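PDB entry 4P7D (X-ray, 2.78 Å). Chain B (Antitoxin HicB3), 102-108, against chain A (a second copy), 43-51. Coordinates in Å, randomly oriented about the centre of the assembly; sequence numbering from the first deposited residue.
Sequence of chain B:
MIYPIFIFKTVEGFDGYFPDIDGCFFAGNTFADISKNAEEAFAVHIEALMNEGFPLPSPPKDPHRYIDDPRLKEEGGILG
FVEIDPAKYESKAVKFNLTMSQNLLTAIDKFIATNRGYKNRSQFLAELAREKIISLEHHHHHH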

# COMPACT_ATOMS: atom_id res chain seq x y z
N GLN B 102 3.03 -10.31 22.69
CA GLN B 102 1.87 -9.60 22.19
C GLN B 102 2.25 -8.25 21.60
O GLN B 102 1.95 -7.96 20.46
CB GLN B 102 0.84 -9.43 23.32
CG GLN B 102 -0.49 -8.83 22.89
CD GLN B 102 -1.11 -9.62 21.78
OE1 GLN B 102 -1.05 -9.23 20.61
NE2 GLN B 102 -1.68 -10.77 22.14
N ASN B 103 2.92 -7.44 22.41
CA ASN B 103 3.23 -6.07 22.03
C ASN B 103 4.08 -5.99 20.77
O ASN B 103 4.05 -5.00 20.07
CB ASN B 103 3.96 -5.36 23.15
CG ASN B 103 5.41 -5.73 23.18
OD1 ASN B 103 5.75 -6.88 23.46
ND2 ASN B 103 6.29 -4.79 22.85
N LEU B 104 4.86 -7.03 20.51
CA LEU B 104 5.61 -7.10 19.28
C LEU B 104 4.69 -7.42 18.07
O LEU B 104 4.74 -6.78 17.02
CB LEU B 104 6.71 -8.14 19.40
CG LEU B 104 7.59 -8.30 18.17
CD1 LEU B 104 7.95 -6.93 17.64
CD2 LEU B 104 8.83 -9.01 18.59
N LEU B 105 3.85 -8.42 18.26
CA LEU B 105 2.86 -8.81 17.30
C LEU B 105 1.95 -7.63 16.95
O LEU B 105 1.65 -7.38 15.80
CB LEU B 105 2.04 -9.97 17.85
CG LEU B 105 1.35 -10.80 16.79
CD1 LEU B 105 2.35 -11.14 15.68
CD2 LEU B 105 0.77 -12.07 17.40
N THR B 106 1.53 -6.90 17.97
CA THR B 106 0.75 -5.70 17.76
C THR B 106 1.56 -4.73 16.93
O THR B 106 1.06 -4.21 15.93
CB THR B 106 0.32 -5.02 19.08
OG1 THR B 106 -0.43 -5.93 19.90
CG2 THR B 106 -0.53 -3.81 18.77
N ALA B 107 2.81 -4.50 17.33
CA ALA B 107 3.62 -3.53 16.61
C ALA B 107 3.74 -3.94 15.14
O ALA B 107 3.59 -3.11 14.25
CB ALA B 107 4.97 -3.40 17.22
N ILE B 108 3.98 -5.22 14.89
CA ILE B 108 4.13 -5.67 13.51
C ILE B 108 2.84 -5.45 12.73
O ILE B 108 2.86 -4.93 11.62
CB ILE B 108 4.54 -7.14 13.44
CG1 ILE B 108 6.01 -7.26 13.80
CG2 ILE B 108 4.31 -7.68 12.05
CD1 ILE B 108 6.44 -8.66 14.12
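Chain A, residues 43-51: AVHIEALMN

Chain A residues 43-51 form a helix that packs on the helix of chain B residues 102-108. The two run roughly antiparallel, with 146° between their N-to-C directions and a signed crossing angle of -146°. Their axes approach to 8.7 Å. The helices are nearest where two alanines meet: the CA atoms of B:Ala107 and A:Ala43 are 4.9 Å apart. One helical turn along, B:Leu104 CA lies 6.1 Å from A:Glu47 CA.

Small side chains permit the close approach. B:Ala107 and A:Ala43 both point toward the opposing helix, and their CB atoms are 4.2 Å apart. B:Ala107 CB also lies 3.7 Å from A:Ala43 O and 4.3 Å from A:Glu47 CB. The methyl therefore rests on backbone as well as side chain.

B:Asn103 makes the polar contact. Its chi1 is p (80°) and its chi2 is -67°, which brings the amide to A:Glu47. B:Asn103 ND2 donates a hydrogen bond to A:Glu47 OE1 at 2.9 Å, with an N-H...O angle of 140°. The same nitrogen is 3.7 Å from A:Met50 CG. B:Asn103 OD1 is hydrogen-bonded to a residue flanking the stretches, so both ends of the amide are engaged.

A:Glu47 has chi1 at 144°, between wells, then chi2 p (59°) and chi3 17°. This path folds the chain so that OE1 reaches the asparagine, while OE2 is hydrogen-bonded elsewhere in the structure. B:Leu104, t at chi1 and p at chi2, starts sideways, but its end comes nearer; CD1 lies 4.1 Å from A:Glu47 CD.

A:Met50 is selenomethionine, with chi angles p, t and p. It points toward chain B. A:Ile46 (m, t) starts sideways and its end leads away, leaving little contact. B:Ile108 (m, t) points away.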

# COMPACT_ATOMS: atom_id res chain seq x y z
N ALA A 43 2.72 1.86 19.24
CA ALA A 43 3.05 0.46 19.36
C ALA A 43 4.53 0.20 19.15
O ALA A 43 5.12 -0.70 19.74
CB ALA A 43 2.27 -0.34 18.38
N VAL A 44 5.14 1.00 18.29
CA VAL A 44 6.52 0.76 17.90
C VAL A 44 7.42 1.22 19.03
O VAL A 44 8.19 0.45 19.57
CB VAL A 44 6.85 1.46 16.55
CG1 VAL A 44 8.31 1.77 16.40
CG2 VAL A 44 6.37 0.59 15.42
N HIS A 45 7.27 2.47 19.41
CA HIS A 45 8.02 3.02 20.52
C HIS A 45 7.80 2.17 21.77
O HIS A 45 8.74 1.84 22.47
CB HIS A 45 7.62 4.48 20.74
CG HIS A 45 8.37 5.16 21.86
ND1 HIS A 45 8.05 6.41 22.30
CD2 HIS A 45 9.36 4.71 22.66
CE1 HIS A 45 8.86 6.75 23.29
NE2 HIS A 45 9.65 5.72 23.55
N ILE A 46 6.58 1.75 22.03
CA ILE A 46 6.39 0.95 23.23
C ILE A 46 6.95 -0.46 23.06
O ILE A 46 7.08 -1.21 24.02
CB ILE A 46 4.90 0.95 23.69
CG1 ILE A 46 4.70 2.17 24.55
CG2 ILE A 46 4.48 -0.29 24.45
CD1 ILE A 46 3.54 2.06 25.37
N GLU A 47 7.38 -0.80 21.86
CA GLU A 47 8.10 -2.07 21.71
C GLU A 47 9.60 -1.84 21.95
O GLU A 47 10.26 -2.67 22.58
CB GLU A 47 7.84 -2.70 20.32
CG GLU A 47 9.04 -3.43 19.69
CD GLU A 47 9.58 -4.57 20.55
OE1 GLU A 47 8.85 -5.03 21.46
OE2 GLU A 47 10.74 -4.98 20.33
N ALA A 48 10.13 -0.73 21.44
CA ALA A 48 11.50 -0.34 21.70
C ALA A 48 11.75 -0.32 23.20
O ALA A 48 12.65 -1.00 23.71
CB ALA A 48 11.78 1.03 21.11
N LEU A 49 10.92 0.46 23.89
CA LEU A 49 11.03 0.61 25.32
C LEU A 49 11.10 -0.73 26.03
O LEU A 49 11.97 -0.92 26.88
CB LEU A 49 9.85 1.40 25.88
CG LEU A 49 9.86 2.91 25.64
CD1 LEU A 49 8.65 3.56 26.29
CD2 LEU A 49 11.14 3.57 26.09
N MSE A 50 10.22 -1.67 25.74
CA MSE A 50 10.28 -2.81 26.64
C MSE A 50 11.20 -3.90 26.11
O MSE A 50 11.52 -4.85 26.83
CB MSE A 50 8.91 -3.41 26.95
CG MSE A 50 8.31 -4.31 25.93
SE MSE A 50 6.58 -4.80 26.71
CE MSE A 50 5.51 -3.25 26.17
N ASN A 51 11.64 -3.74 24.88
CA ASN A 51 12.70 -4.60 24.39
C ASN A 51 13.89 -4.41 25.30
O ASN A 51 14.59 -5.36 25.64
CB ASN A 51 13.07 -4.27 22.95
CG ASN A 51 13.87 -5.37 22.27
OD1 ASN A 51 13.58 -6.56 22.44
ND2 ASN A 51 14.86 -4.97 21.48